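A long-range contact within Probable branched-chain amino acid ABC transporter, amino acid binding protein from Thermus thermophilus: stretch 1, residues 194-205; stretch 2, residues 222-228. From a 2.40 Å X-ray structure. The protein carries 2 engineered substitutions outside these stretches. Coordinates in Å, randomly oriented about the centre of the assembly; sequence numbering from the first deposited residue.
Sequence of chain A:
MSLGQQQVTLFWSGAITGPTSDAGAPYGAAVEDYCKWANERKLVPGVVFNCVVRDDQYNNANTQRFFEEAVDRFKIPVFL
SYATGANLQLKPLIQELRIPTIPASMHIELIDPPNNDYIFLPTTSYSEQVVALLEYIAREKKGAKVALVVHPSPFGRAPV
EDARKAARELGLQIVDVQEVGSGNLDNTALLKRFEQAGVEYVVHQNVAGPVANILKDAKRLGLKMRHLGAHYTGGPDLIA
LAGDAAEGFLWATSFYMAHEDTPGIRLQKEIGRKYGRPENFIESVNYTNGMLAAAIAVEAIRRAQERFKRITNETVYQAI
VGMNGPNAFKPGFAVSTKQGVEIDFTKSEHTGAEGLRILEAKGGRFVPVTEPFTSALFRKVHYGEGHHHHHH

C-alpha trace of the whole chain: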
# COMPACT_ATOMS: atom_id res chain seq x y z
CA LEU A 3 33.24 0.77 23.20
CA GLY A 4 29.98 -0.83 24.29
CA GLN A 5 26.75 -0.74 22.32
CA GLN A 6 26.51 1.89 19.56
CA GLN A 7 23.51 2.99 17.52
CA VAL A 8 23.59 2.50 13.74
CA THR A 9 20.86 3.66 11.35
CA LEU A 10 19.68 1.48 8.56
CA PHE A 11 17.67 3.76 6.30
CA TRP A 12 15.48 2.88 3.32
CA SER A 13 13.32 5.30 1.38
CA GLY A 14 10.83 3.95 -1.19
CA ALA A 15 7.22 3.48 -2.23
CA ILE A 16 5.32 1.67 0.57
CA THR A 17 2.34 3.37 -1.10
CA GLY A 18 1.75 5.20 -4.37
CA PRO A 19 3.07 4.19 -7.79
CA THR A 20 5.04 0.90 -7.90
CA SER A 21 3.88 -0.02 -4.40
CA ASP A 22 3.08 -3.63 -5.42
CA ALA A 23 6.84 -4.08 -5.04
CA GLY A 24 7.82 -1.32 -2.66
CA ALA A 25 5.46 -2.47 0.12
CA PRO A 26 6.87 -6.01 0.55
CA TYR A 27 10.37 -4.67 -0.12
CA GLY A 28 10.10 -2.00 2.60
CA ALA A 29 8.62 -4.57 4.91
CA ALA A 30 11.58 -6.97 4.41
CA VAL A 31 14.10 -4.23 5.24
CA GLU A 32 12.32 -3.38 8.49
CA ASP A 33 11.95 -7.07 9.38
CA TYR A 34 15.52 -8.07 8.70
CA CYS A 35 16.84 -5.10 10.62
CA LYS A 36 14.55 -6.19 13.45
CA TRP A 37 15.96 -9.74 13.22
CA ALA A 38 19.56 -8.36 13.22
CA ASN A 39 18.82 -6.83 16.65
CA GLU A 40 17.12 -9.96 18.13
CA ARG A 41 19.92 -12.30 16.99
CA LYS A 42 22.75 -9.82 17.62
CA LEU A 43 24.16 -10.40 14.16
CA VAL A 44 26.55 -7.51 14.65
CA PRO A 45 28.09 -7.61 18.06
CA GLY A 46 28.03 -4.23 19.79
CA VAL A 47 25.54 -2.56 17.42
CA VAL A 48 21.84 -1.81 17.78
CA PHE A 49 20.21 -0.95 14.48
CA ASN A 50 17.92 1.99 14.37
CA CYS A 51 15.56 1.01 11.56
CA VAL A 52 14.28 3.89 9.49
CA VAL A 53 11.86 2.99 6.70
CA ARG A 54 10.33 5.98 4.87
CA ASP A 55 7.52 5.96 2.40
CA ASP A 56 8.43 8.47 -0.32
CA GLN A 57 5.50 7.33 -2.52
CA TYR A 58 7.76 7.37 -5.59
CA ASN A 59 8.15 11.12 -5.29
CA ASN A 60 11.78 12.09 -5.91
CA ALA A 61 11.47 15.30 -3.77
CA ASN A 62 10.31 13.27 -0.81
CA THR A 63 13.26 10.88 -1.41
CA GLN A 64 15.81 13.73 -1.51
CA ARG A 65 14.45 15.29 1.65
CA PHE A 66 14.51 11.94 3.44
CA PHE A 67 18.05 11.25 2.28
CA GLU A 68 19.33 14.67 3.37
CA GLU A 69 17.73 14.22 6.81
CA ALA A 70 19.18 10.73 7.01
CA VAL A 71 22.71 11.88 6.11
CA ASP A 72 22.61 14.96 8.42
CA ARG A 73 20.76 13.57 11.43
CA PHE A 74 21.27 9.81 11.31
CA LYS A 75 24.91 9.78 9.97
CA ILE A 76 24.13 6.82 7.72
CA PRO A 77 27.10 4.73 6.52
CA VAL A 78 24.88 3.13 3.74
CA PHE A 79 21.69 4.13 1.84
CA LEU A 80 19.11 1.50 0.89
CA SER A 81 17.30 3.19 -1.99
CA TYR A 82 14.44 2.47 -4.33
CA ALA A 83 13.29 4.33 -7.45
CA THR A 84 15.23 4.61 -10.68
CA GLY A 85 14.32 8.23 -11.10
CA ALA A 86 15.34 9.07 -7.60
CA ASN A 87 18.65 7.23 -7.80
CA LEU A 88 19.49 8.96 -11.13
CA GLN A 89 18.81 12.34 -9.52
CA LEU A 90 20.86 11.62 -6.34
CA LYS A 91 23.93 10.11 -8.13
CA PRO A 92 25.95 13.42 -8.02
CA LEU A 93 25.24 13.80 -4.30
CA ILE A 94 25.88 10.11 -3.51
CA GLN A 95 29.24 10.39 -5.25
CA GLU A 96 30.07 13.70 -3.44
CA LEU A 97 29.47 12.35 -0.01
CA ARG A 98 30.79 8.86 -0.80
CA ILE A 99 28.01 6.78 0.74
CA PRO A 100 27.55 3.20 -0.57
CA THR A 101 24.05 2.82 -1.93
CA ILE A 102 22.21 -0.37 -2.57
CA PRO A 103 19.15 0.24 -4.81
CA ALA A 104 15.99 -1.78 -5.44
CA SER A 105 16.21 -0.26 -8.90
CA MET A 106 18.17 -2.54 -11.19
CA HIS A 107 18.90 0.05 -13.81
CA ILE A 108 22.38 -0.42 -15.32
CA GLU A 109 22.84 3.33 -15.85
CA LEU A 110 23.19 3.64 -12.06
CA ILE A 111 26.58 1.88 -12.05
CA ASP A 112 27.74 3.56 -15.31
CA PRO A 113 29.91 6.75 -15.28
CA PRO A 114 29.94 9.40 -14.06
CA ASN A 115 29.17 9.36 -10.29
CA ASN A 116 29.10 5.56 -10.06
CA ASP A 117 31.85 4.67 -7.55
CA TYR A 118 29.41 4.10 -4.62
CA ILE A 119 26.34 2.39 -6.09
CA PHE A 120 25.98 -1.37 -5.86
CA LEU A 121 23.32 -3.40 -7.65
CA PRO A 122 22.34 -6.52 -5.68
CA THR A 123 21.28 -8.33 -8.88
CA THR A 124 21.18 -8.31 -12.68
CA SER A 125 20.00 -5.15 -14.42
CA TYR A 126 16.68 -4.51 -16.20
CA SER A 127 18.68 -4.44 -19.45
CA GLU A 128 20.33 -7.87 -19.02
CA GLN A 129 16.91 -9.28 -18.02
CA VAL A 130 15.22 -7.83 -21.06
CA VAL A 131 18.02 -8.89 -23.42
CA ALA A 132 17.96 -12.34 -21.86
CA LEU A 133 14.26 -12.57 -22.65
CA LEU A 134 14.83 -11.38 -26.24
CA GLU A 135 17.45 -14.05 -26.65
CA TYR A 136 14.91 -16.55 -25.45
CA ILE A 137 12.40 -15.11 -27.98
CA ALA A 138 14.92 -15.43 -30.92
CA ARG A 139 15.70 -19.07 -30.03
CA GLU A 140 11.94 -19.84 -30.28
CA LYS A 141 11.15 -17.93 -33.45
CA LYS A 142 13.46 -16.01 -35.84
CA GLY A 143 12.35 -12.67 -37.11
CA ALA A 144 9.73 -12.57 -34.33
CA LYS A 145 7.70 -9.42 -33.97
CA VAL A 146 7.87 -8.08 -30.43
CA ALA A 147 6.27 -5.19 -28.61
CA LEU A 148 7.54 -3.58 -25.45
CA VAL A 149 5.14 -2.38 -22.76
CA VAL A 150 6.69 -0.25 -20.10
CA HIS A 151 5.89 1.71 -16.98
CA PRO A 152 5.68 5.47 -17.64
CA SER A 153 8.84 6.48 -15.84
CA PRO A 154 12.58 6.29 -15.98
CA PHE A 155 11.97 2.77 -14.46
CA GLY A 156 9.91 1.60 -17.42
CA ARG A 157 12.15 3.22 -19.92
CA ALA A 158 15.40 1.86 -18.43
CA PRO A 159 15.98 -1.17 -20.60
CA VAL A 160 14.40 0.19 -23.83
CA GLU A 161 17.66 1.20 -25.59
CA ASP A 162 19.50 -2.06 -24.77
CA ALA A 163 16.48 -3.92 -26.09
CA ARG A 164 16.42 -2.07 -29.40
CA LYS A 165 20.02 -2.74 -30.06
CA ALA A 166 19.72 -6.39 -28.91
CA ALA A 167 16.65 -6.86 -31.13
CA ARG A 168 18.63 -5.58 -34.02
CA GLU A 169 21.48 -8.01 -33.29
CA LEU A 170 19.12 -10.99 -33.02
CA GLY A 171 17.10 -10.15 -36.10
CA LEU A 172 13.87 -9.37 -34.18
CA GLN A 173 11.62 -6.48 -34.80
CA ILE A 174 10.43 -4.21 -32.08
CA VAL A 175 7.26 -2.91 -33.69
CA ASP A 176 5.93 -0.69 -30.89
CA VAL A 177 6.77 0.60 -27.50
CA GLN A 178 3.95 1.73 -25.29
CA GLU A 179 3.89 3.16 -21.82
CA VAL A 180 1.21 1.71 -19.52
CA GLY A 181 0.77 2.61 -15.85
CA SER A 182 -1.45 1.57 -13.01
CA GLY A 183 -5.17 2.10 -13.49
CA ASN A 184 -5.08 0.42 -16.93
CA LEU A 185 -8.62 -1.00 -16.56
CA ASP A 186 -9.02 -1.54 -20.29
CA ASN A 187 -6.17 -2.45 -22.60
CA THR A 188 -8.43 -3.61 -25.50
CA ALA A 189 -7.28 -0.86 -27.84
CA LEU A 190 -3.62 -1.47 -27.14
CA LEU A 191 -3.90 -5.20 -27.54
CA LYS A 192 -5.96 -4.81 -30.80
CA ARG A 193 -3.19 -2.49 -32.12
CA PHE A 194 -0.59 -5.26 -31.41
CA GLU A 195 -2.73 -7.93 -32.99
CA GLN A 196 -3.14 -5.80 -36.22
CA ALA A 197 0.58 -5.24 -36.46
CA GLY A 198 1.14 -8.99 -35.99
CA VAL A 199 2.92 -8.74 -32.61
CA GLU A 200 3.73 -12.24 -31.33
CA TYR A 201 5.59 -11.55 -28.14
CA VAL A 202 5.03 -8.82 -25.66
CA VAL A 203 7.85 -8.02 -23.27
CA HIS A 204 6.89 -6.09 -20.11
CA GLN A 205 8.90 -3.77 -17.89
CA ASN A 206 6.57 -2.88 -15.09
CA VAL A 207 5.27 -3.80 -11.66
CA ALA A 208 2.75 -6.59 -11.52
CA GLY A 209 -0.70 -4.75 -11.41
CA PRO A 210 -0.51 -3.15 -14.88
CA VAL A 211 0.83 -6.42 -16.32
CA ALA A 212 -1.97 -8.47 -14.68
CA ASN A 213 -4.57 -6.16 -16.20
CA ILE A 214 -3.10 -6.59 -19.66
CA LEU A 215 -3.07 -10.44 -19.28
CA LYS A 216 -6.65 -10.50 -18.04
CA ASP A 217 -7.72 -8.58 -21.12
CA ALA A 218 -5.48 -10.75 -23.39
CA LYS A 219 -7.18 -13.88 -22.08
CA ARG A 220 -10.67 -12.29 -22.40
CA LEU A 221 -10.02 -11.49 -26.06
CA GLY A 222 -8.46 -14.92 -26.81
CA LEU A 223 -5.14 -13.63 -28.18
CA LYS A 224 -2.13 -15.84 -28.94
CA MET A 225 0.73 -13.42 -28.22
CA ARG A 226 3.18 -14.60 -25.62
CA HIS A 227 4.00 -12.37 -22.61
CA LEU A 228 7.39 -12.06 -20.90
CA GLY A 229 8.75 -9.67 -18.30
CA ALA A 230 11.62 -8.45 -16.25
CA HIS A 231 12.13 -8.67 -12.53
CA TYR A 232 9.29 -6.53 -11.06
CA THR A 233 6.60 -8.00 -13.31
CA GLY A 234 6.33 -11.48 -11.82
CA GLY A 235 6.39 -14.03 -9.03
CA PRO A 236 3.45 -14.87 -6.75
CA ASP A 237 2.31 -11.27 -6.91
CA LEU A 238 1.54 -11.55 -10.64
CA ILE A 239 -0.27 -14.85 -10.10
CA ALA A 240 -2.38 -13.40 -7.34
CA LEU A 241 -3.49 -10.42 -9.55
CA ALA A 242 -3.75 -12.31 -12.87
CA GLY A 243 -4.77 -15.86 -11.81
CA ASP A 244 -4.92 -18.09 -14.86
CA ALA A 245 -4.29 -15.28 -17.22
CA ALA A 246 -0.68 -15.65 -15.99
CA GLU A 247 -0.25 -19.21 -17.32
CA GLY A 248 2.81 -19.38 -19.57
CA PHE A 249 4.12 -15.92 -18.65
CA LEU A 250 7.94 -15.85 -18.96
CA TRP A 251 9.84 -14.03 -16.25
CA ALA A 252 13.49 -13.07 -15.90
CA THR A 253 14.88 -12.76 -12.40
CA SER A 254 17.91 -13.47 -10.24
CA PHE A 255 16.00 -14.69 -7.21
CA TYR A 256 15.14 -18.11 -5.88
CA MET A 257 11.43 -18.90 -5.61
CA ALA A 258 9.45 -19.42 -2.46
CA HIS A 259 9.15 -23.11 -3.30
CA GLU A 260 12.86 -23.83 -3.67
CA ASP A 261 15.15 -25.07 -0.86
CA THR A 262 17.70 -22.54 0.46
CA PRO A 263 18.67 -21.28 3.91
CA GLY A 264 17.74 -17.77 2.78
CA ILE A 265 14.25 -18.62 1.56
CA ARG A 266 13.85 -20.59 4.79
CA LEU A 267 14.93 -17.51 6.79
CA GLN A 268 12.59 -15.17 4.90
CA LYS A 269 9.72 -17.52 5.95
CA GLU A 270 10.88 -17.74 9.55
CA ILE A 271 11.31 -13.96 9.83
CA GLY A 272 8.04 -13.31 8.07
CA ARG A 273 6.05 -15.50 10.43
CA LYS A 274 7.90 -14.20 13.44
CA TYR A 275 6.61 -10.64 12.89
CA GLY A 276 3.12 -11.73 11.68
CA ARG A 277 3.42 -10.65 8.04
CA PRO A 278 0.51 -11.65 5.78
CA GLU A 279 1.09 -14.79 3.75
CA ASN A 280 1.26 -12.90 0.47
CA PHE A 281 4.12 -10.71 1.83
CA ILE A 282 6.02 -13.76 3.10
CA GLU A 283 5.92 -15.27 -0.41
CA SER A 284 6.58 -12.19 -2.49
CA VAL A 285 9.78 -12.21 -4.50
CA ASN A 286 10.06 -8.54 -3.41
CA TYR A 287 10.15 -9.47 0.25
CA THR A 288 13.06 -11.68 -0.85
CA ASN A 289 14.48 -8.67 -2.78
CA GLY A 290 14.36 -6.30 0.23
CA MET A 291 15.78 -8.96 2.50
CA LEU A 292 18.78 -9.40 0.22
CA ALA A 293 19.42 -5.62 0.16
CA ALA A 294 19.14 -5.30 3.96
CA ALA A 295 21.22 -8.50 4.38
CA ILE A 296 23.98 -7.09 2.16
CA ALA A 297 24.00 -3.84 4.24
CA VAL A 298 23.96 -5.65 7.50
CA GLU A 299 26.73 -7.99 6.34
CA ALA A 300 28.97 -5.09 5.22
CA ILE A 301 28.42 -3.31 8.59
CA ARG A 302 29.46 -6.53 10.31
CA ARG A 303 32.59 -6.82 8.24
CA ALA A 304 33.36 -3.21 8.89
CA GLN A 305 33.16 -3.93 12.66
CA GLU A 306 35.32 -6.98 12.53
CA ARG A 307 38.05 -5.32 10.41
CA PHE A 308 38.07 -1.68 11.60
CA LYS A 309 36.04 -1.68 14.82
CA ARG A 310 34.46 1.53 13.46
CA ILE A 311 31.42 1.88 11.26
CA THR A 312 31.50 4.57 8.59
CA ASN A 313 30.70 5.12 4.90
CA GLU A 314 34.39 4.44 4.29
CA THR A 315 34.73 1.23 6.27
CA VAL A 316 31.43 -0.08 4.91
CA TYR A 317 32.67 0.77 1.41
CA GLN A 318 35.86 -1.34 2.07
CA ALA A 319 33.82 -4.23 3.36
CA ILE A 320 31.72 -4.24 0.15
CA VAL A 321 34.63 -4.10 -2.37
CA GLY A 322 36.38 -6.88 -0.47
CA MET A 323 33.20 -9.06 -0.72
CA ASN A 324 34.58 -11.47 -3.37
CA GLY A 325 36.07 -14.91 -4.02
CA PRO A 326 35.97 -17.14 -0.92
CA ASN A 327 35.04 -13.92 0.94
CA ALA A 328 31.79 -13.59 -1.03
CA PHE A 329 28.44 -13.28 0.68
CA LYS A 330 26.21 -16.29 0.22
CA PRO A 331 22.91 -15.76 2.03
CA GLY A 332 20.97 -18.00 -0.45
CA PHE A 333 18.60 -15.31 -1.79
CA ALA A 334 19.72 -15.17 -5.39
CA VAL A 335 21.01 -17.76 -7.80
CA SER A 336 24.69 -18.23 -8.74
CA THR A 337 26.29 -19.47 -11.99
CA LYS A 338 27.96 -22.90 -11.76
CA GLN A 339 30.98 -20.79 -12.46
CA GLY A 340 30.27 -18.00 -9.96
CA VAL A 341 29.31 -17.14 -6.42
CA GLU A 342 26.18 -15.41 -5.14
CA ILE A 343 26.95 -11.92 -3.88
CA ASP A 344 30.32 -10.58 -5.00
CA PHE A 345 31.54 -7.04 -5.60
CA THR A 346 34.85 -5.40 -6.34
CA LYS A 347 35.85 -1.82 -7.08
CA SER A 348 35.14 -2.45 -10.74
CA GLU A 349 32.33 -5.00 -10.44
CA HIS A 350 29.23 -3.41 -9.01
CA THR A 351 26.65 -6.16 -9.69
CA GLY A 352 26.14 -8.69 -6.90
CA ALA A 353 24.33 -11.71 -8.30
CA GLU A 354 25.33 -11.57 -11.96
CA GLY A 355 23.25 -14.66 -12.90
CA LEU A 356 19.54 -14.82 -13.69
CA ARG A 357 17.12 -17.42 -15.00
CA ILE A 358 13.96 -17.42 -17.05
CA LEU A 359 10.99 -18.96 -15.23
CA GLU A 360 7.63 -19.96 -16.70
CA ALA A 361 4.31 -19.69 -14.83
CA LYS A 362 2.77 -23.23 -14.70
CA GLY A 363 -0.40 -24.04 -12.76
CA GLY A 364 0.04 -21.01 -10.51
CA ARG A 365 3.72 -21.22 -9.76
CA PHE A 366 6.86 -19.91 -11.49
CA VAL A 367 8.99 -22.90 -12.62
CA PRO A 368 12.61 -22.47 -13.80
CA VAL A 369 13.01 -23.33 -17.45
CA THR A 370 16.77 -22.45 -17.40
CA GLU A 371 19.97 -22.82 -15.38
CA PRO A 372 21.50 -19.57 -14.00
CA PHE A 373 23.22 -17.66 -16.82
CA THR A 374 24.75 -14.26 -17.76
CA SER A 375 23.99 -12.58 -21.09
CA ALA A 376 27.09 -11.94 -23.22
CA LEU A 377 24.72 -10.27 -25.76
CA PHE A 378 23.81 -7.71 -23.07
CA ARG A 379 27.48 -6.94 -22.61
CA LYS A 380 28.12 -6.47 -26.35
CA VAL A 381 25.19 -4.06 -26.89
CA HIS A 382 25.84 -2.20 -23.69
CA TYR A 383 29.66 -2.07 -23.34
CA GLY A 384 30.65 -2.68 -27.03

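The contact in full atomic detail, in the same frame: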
# COMPACT_ATOMS: atom_id res chain seq x y z
N PHE A 194 -1.65 -4.21 -31.32
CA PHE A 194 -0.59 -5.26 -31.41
C PHE A 194 -0.99 -6.41 -32.33
O PHE A 194 -0.21 -6.85 -33.14
CB PHE A 194 -0.28 -5.82 -30.02
CG PHE A 194 0.51 -4.88 -29.14
CD1 PHE A 194 0.83 -3.58 -29.57
CD2 PHE A 194 0.87 -5.27 -27.86
CE1 PHE A 194 1.56 -2.71 -28.77
CE2 PHE A 194 1.60 -4.42 -27.02
CZ PHE A 194 1.96 -3.13 -27.47
N GLU A 195 -2.22 -6.87 -32.18
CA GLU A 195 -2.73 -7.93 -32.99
C GLU A 195 -2.73 -7.50 -34.48
O GLU A 195 -2.36 -8.30 -35.31
CB GLU A 195 -4.12 -8.36 -32.52
CG GLU A 195 -4.99 -8.85 -33.68
CD GLU A 195 -5.95 -9.93 -33.29
OE1 GLU A 195 -7.14 -9.59 -33.07
OE2 GLU A 195 -5.53 -11.11 -33.20
N GLN A 196 -3.11 -6.25 -34.80
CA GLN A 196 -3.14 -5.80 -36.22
C GLN A 196 -1.76 -5.79 -36.84
O GLN A 196 -1.56 -6.16 -38.03
CB GLN A 196 -3.76 -4.40 -36.39
CG GLN A 196 -5.20 -4.36 -36.00
CD GLN A 196 -5.80 -2.96 -36.15
OE1 GLN A 196 -5.41 -2.01 -35.45
NE2 GLN A 196 -6.78 -2.83 -37.07
N ALA A 197 -0.80 -5.38 -36.02
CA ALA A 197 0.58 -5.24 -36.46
C ALA A 197 1.27 -6.59 -36.43
O ALA A 197 2.44 -6.66 -36.72
CB ALA A 197 1.30 -4.24 -35.57
N GLY A 198 0.55 -7.64 -36.04
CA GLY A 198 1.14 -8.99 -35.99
C GLY A 198 2.15 -9.26 -34.87
O GLY A 198 2.98 -10.16 -34.99
N VAL A 199 2.08 -8.51 -33.78
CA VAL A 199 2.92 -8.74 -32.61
C VAL A 199 2.74 -10.18 -32.12
O VAL A 199 1.65 -10.68 -32.07
CB VAL A 199 2.64 -7.69 -31.48
CG1 VAL A 199 3.33 -8.04 -30.15
CG2 VAL A 199 3.10 -6.31 -31.95
N GLU A 200 3.84 -10.84 -31.75
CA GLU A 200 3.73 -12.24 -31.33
C GLU A 200 4.25 -12.46 -29.93
O GLU A 200 4.00 -13.48 -29.32
CB GLU A 200 4.42 -13.16 -32.33
CG GLU A 200 5.46 -12.51 -33.19
CD GLU A 200 5.75 -13.30 -34.48
OE1 GLU A 200 6.70 -12.92 -35.23
OE2 GLU A 200 5.03 -14.31 -34.72
N TYR A 201 4.97 -11.46 -29.43
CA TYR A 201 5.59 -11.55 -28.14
C TYR A 201 5.50 -10.17 -27.57
O TYR A 201 5.90 -9.21 -28.21
CB TYR A 201 7.06 -11.91 -28.27
CG TYR A 201 7.28 -13.32 -28.72
CD1 TYR A 201 7.53 -14.34 -27.80
CD2 TYR A 201 7.24 -13.65 -30.08
CE1 TYR A 201 7.73 -15.64 -28.22
CE2 TYR A 201 7.46 -14.97 -30.52
CZ TYR A 201 7.70 -15.96 -29.59
OH TYR A 201 7.91 -17.25 -29.99
N VAL A 202 4.99 -10.07 -26.37
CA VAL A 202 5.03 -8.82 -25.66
C VAL A 202 5.96 -8.93 -24.46
O VAL A 202 5.79 -9.79 -23.59
CB VAL A 202 3.62 -8.42 -25.16
CG1 VAL A 202 3.65 -7.05 -24.58
CG2 VAL A 202 2.67 -8.48 -26.26
N VAL A 203 6.95 -8.05 -24.40
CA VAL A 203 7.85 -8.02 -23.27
C VAL A 203 7.47 -6.87 -22.37
O VAL A 203 7.36 -5.74 -22.85
CB VAL A 203 9.29 -7.83 -23.72
CG1 VAL A 203 10.21 -7.59 -22.53
CG2 VAL A 203 9.71 -9.04 -24.52
N HIS A 204 7.29 -7.14 -21.08
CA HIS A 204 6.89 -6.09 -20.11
C HIS A 204 8.01 -5.62 -19.20
O HIS A 204 8.76 -6.42 -18.66
CB HIS A 204 5.80 -6.65 -19.20
CG HIS A 204 4.48 -6.83 -19.88
ND1 HIS A 204 4.15 -7.96 -20.60
CD2 HIS A 204 3.39 -6.02 -19.93
CE1 HIS A 204 2.91 -7.87 -21.04
NE2 HIS A 204 2.42 -6.70 -20.65
N GLN A 205 8.09 -4.32 -18.97
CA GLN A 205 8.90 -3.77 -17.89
C GLN A 205 8.00 -2.95 -16.99
O GLN A 205 7.69 -1.79 -17.26
CB GLN A 205 10.02 -2.89 -18.45
CG GLN A 205 10.70 -1.98 -17.43
CD GLN A 205 11.64 -2.72 -16.42
OE1 GLN A 205 11.56 -3.93 -16.22
NE2 GLN A 205 12.52 -1.95 -15.76
N GLY A 222 -9.03 -13.73 -26.17
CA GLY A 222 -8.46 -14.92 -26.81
C GLY A 222 -7.21 -14.76 -27.65
O GLY A 222 -7.05 -15.49 -28.63
N LEU A 223 -6.30 -13.85 -27.31
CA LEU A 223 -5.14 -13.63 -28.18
C LEU A 223 -4.04 -14.66 -27.97
O LEU A 223 -3.94 -15.27 -26.90
CB LEU A 223 -4.55 -12.24 -27.99
CG LEU A 223 -5.45 -11.01 -28.00
CD1 LEU A 223 -4.63 -9.81 -27.62
CD2 LEU A 223 -6.11 -10.79 -29.35
N LYS A 224 -3.20 -14.85 -28.99
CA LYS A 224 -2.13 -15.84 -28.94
C LYS A 224 -0.72 -15.28 -28.63
O LYS A 224 0.25 -16.05 -28.56
CB LYS A 224 -2.06 -16.63 -30.26
CG LYS A 224 -3.41 -17.07 -30.86
CD LYS A 224 -4.12 -18.18 -30.05
CE LYS A 224 -5.42 -18.62 -30.73
NZ LYS A 224 -5.26 -18.67 -32.23
N MET A 225 -0.59 -13.97 -28.46
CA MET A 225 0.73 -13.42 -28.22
C MET A 225 1.22 -13.97 -26.90
O MET A 225 0.45 -14.17 -25.95
CB MET A 225 0.72 -11.90 -28.10
CG MET A 225 -0.29 -11.13 -28.94
SD MET A 225 -0.26 -9.40 -28.46
CE MET A 225 -0.88 -9.59 -26.85
N ARG A 226 2.51 -14.22 -26.84
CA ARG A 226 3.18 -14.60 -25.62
C ARG A 226 3.66 -13.37 -24.83
O ARG A 226 4.19 -12.41 -25.42
CB ARG A 226 4.33 -15.53 -25.98
CG ARG A 226 5.34 -15.72 -24.89
CD ARG A 226 4.90 -16.81 -23.90
NE ARG A 226 4.62 -18.04 -24.62
CZ ARG A 226 4.82 -19.26 -24.15
NH1 ARG A 226 5.31 -19.49 -22.92
NH2 ARG A 226 4.51 -20.28 -24.94
N HIS A 227 3.47 -13.40 -23.51
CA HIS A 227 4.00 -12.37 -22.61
C HIS A 227 5.20 -12.79 -21.74
O HIS A 227 5.26 -13.89 -21.18
CB HIS A 227 2.89 -11.77 -21.74
CG HIS A 227 1.73 -11.22 -22.52
ND1 HIS A 227 0.89 -12.02 -23.26
CD2 HIS A 227 1.26 -9.96 -22.65
CE1 HIS A 227 -0.05 -11.27 -23.82
NE2 HIS A 227 0.17 -10.01 -23.48
N LEU A 228 6.16 -11.88 -21.65
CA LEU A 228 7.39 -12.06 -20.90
C LEU A 228 7.64 -10.78 -20.11
O LEU A 228 7.04 -9.75 -20.38
CB LEU A 228 8.58 -12.37 -21.84
CG LEU A 228 8.29 -13.35 -23.02
CD1 LEU A 228 7.51 -12.69 -24.18
CD2 LEU A 228 9.62 -13.93 -23.54

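Stretch 2 enters this contact just after a helix, and Gly222 makes the turn. Its positive phi, in a Schellman motif, suits glycine, and it touches nothing in stretch 1. Gly198 ends the helix of stretch 1 in the same way, with Gly198 N bonded to Glu195 O (3.1 Å) and Val199 N to Phe194 O (2.9 Å). Both stretches thus use glycine to leave a helix shortly before they pair as parallel strands.

Leu223 points toward stretch 1, where its CD2 lies 3.9 Å from Glu195 OE2, on an exposed margin where the glutamate can keep its charge in solvent. Lys224 takes almost no part: its side chain leads away, as suits a charged residue on the surface.

Met225 supplies the apolar anchor before the strand begins. Its long, flexible side chain spans several residues of stretch 1: SD sits 3.9 Å from Phe194 CB, near the plane of the phenyl ring at its edge, and 4.2 Å from Val199 CG1, while CE packs 3.8 Å from Val202 CG2. One unbranched chain thereby ties the end of the helix, the loop and the strand together.

From Arg226 onward the backbone does the regular work. Arg226 N donates to Glu200 O (3.0 Å), and Arg226 O accepts from Val202 N (2.6 Å), so this residue bonds to the neighbours of Tyr201, its bridge partner, as parallel pairing requires. Its CB lies 3.9 Å from Tyr201 CD1; beyond that, the side chain leads away, and NH1 is bonded elsewhere in the structure. The aliphatic base rests against the tyrosine ring while the charged end departs.

His227, paired with Val202, turns to the other face of the sheet. Val202 CG2 lies over one face of its imidazole, a compact branched side chain against a flat ring. The His204 and His227 rings meet rim to rim, their planes 22° apart, with His204 CE1 3.1 Å from His227 CD2. The contact buries His227 NE2 without a partner, a polar cost left unpaid in the model.

Leu228 is the last rung within these stretches. Its N donates to Val202 O (2.9 Å), and its O accepts from His204 N (2.7 Å), with a weak second bond from His204 ND1 to the same Leu228 O (3.4 Å). Sharing a face with Tyr201, Val203 and Arg226, Leu228 places CD1 4.0 Å from Tyr201 CD1, at the ring edge, and 4.3 Å from Val203 CG2. It has the largest covered area of any residue here, 96 Å² of the 576 Å² buried in total.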